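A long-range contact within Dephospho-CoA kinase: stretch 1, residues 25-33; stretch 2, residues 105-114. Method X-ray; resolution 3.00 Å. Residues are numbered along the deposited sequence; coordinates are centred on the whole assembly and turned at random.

Stretch 1, residues 25-33: GAYVLDADK
Stretch 2, residues 105-114: DTLFILEASL

The contact is a parallel two-strand pairing, residues 27-30 against 108-111, built on a backbone hydrogen-bond ladder with side chains packed on both faces. The strand axes approach to 4.6 Å and their N-to-C directions differ by 22°. CA-CA distances fix the register: Tyr-27 to Phe-108 4.7 Å, Val-28 to Ile-109 4.5 Å, Leu-29 to Leu-110 and Asp-30 to Glu-111 4.9 Å each.

Phi/psi values near -110/94, -95/125, -114/112 and -70/103 for residues 27 to 30, and -96/115, -115/152, -135/116 and -105/124 for 108 to 111, keep both chains extended. The ladder runs Tyr-27 N to Leu-107 O (2.6 Å), Ile-109 N to Tyr-27 O (2.9 Å), Leu-29 N to Ile-109 O (2.9 Å), Glu-111 N to Leu-29 O (3.2 Å) and Ala-31 N to Glu-111 O (2.8 Å). The N-H...acceptor angles are 175°, 159°, 164°, 145° and 143° in that order, the two lowest belonging to the last two bonds; the last donor, Ala-31 (-62/-50), already begins a helix.

On one face, Tyr-27 and Phe-108, both chi1 t, have rings 17° from parallel but slid apart, centroids 5.9 Å; Tyr-27 CD1 lies 3.7 Å from Phe-108 CD2. Leu-29 (t, p) brings CD2 to 4.2 Å from Phe-108 CZ, at the ring edge.

The other face carries Val-28 (t) and Ile-109 (m, t), with Val-28 CG1 4.1 Å from Ile-109 CG2. Here Asp-30 OD2 and Glu-111 OE1 (chi1 p, chi2 t) sit 3.2 Å apart, two like-charged acceptors without a hydrogen bond. Asp-30 (chi1 t) instead caps the helix: Lys-33 N donates to its OD1 at 2.7 Å, 172°.

Beyond the strands, Ala-31 CB meets Ala-112 CB at 3.6 Å.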

# COMPACT_ATOMS: atom_id res chain seq x y z
N GLY A 25 15.10 -11.20 -5.06
CA GLY A 25 16.04 -10.16 -5.47
C GLY A 25 15.38 -8.80 -5.68
O GLY A 25 16.03 -7.76 -5.59
N ALA A 26 14.09 -8.83 -5.96
CA ALA A 26 13.34 -7.61 -6.19
C ALA A 26 13.43 -6.68 -4.99
O ALA A 26 13.71 -7.11 -3.87
CB ALA A 26 11.87 -7.96 -6.47
N TYR A 27 13.21 -5.39 -5.24
CA TYR A 27 13.23 -4.35 -4.21
C TYR A 27 11.80 -3.88 -4.02
O TYR A 27 11.33 -2.99 -4.73
CB TYR A 27 14.09 -3.16 -4.63
CG TYR A 27 14.26 -2.13 -3.54
CD1 TYR A 27 13.22 -1.27 -3.18
CD2 TYR A 27 15.46 -2.04 -2.83
CE1 TYR A 27 13.37 -0.34 -2.12
CE2 TYR A 27 15.62 -1.12 -1.77
CZ TYR A 27 14.57 -0.28 -1.43
OH TYR A 27 14.74 0.61 -0.39
N VAL A 28 11.10 -4.47 -3.05
CA VAL A 28 9.72 -4.11 -2.77
C VAL A 28 9.65 -3.10 -1.65
O VAL A 28 10.18 -3.33 -0.57
CB VAL A 28 8.91 -5.33 -2.34
CG1 VAL A 28 7.43 -4.99 -2.37
CG2 VAL A 28 9.21 -6.51 -3.24
N LEU A 29 8.98 -1.97 -1.93
CA LEU A 29 8.78 -0.87 -0.97
C LEU A 29 7.31 -0.71 -0.61
O LEU A 29 6.49 -0.30 -1.44
CB LEU A 29 9.30 0.47 -1.54
CG LEU A 29 8.86 1.80 -0.88
CD1 LEU A 29 9.30 1.85 0.57
CD2 LEU A 29 9.46 2.96 -1.65
N ASP A 30 7.00 -1.03 0.65
CA ASP A 30 5.65 -0.92 1.20
C ASP A 30 5.30 0.56 1.33
O ASP A 30 5.76 1.24 2.25
CB ASP A 30 5.61 -1.58 2.59
CG ASP A 30 4.22 -1.65 3.16
OD1 ASP A 30 3.40 -0.74 2.92
OD2 ASP A 30 3.95 -2.63 3.88
N ALA A 31 4.49 1.05 0.40
CA ALA A 31 4.08 2.44 0.39
C ALA A 31 3.29 2.81 1.64
O ALA A 31 3.58 3.79 2.31
CB ALA A 31 3.26 2.72 -0.85
N ASP A 32 2.27 2.01 1.94
CA ASP A 32 1.42 2.24 3.10
C ASP A 32 2.24 2.31 4.39
O ASP A 32 2.09 3.25 5.18
CB ASP A 32 0.37 1.14 3.21
CG ASP A 32 -0.45 0.98 1.94
OD1 ASP A 32 -0.96 2.00 1.42
OD2 ASP A 32 -0.60 -0.16 1.46
N LYS A 33 3.10 1.32 4.59
CA LYS A 33 3.97 1.24 5.77
C LYS A 33 4.76 2.54 5.90
O LYS A 33 4.83 3.13 6.97
CB LYS A 33 4.93 0.05 5.65
CG LYS A 33 5.61 -0.37 6.95
CD LYS A 33 6.39 -1.68 6.77
CE LYS A 33 6.74 -2.35 8.11
NZ LYS A 33 7.59 -1.51 9.01
N ASP A 105 18.43 -2.10 -13.78
CA ASP A 105 17.88 -3.42 -14.11
C ASP A 105 17.27 -4.12 -12.90
O ASP A 105 16.75 -5.23 -13.02
CB ASP A 105 18.95 -4.32 -14.75
CG ASP A 105 19.28 -3.91 -16.17
OD1 ASP A 105 18.35 -3.83 -17.01
OD2 ASP A 105 20.48 -3.68 -16.46
N THR A 106 17.36 -3.45 -11.75
CA THR A 106 16.82 -3.95 -10.48
C THR A 106 15.30 -3.99 -10.59
O THR A 106 14.69 -3.19 -11.30
CB THR A 106 17.22 -3.03 -9.30
OG1 THR A 106 16.87 -3.66 -8.06
CG2 THR A 106 16.49 -1.71 -9.38
N LEU A 107 14.69 -4.94 -9.90
CA LEU A 107 13.25 -5.09 -9.95
C LEU A 107 12.64 -4.32 -8.79
O LEU A 107 12.62 -4.79 -7.65
CB LEU A 107 12.89 -6.58 -9.89
CG LEU A 107 11.59 -7.05 -10.55
CD1 LEU A 107 10.48 -7.03 -9.54
CD2 LEU A 107 11.27 -6.18 -11.77
N PHE A 108 12.17 -3.11 -9.09
CA PHE A 108 11.56 -2.24 -8.10
C PHE A 108 10.04 -2.36 -8.08
O PHE A 108 9.36 -2.01 -9.05
CB PHE A 108 11.98 -0.80 -8.37
CG PHE A 108 11.36 0.19 -7.43
CD1 PHE A 108 10.17 0.82 -7.75
CD2 PHE A 108 11.95 0.47 -6.21
CE1 PHE A 108 9.57 1.70 -6.87
CE2 PHE A 108 11.36 1.36 -5.32
CZ PHE A 108 10.17 1.97 -5.65
N ILE A 109 9.50 -2.87 -6.98
CA ILE A 109 8.07 -3.02 -6.81
C ILE A 109 7.58 -2.11 -5.69
O ILE A 109 8.34 -1.79 -4.78
CB ILE A 109 7.69 -4.48 -6.46
CG1 ILE A 109 8.18 -5.42 -7.56
CG2 ILE A 109 6.19 -4.59 -6.25
CD1 ILE A 109 7.95 -6.90 -7.28
N LEU A 110 6.32 -1.70 -5.77
CA LEU A 110 5.74 -0.82 -4.77
C LEU A 110 4.35 -1.33 -4.37
O LEU A 110 3.45 -1.38 -5.20
CB LEU A 110 5.65 0.61 -5.31
CG LEU A 110 5.01 1.67 -4.42
CD1 LEU A 110 5.80 2.95 -4.46
CD2 LEU A 110 3.58 1.90 -4.86
N GLU A 111 4.19 -1.73 -3.12
CA GLU A 111 2.90 -2.23 -2.66
C GLU A 111 2.19 -1.19 -1.79
O GLU A 111 2.73 -0.74 -0.79
CB GLU A 111 3.08 -3.51 -1.86
CG GLU A 111 3.95 -3.33 -0.65
CD GLU A 111 3.69 -4.36 0.42
OE1 GLU A 111 4.54 -4.49 1.33
OE2 GLU A 111 2.63 -5.04 0.35
N ALA A 112 0.97 -0.84 -2.20
CA ALA A 112 0.16 0.14 -1.49
C ALA A 112 -1.27 -0.34 -1.33
O ALA A 112 -2.04 0.23 -0.57
CB ALA A 112 0.17 1.46 -2.25
N SER A 113 -1.62 -1.40 -2.06
CA SER A 113 -2.96 -1.97 -1.98
C SER A 113 -4.04 -0.98 -2.41
O SER A 113 -5.23 -1.31 -2.40
CB SER A 113 -3.27 -2.44 -0.57
OG SER A 113 -3.63 -1.35 0.25
N LEU A 114 -3.63 0.23 -2.76
CA LEU A 114 -4.55 1.28 -3.21
C LEU A 114 -3.99 2.01 -4.43
O LEU A 114 -3.93 3.23 -4.45
CB LEU A 114 -4.80 2.28 -2.07
CG LEU A 114 -5.65 1.78 -0.88
CD1 LEU A 114 -5.53 2.72 0.32
CD2 LEU A 114 -7.10 1.65 -1.32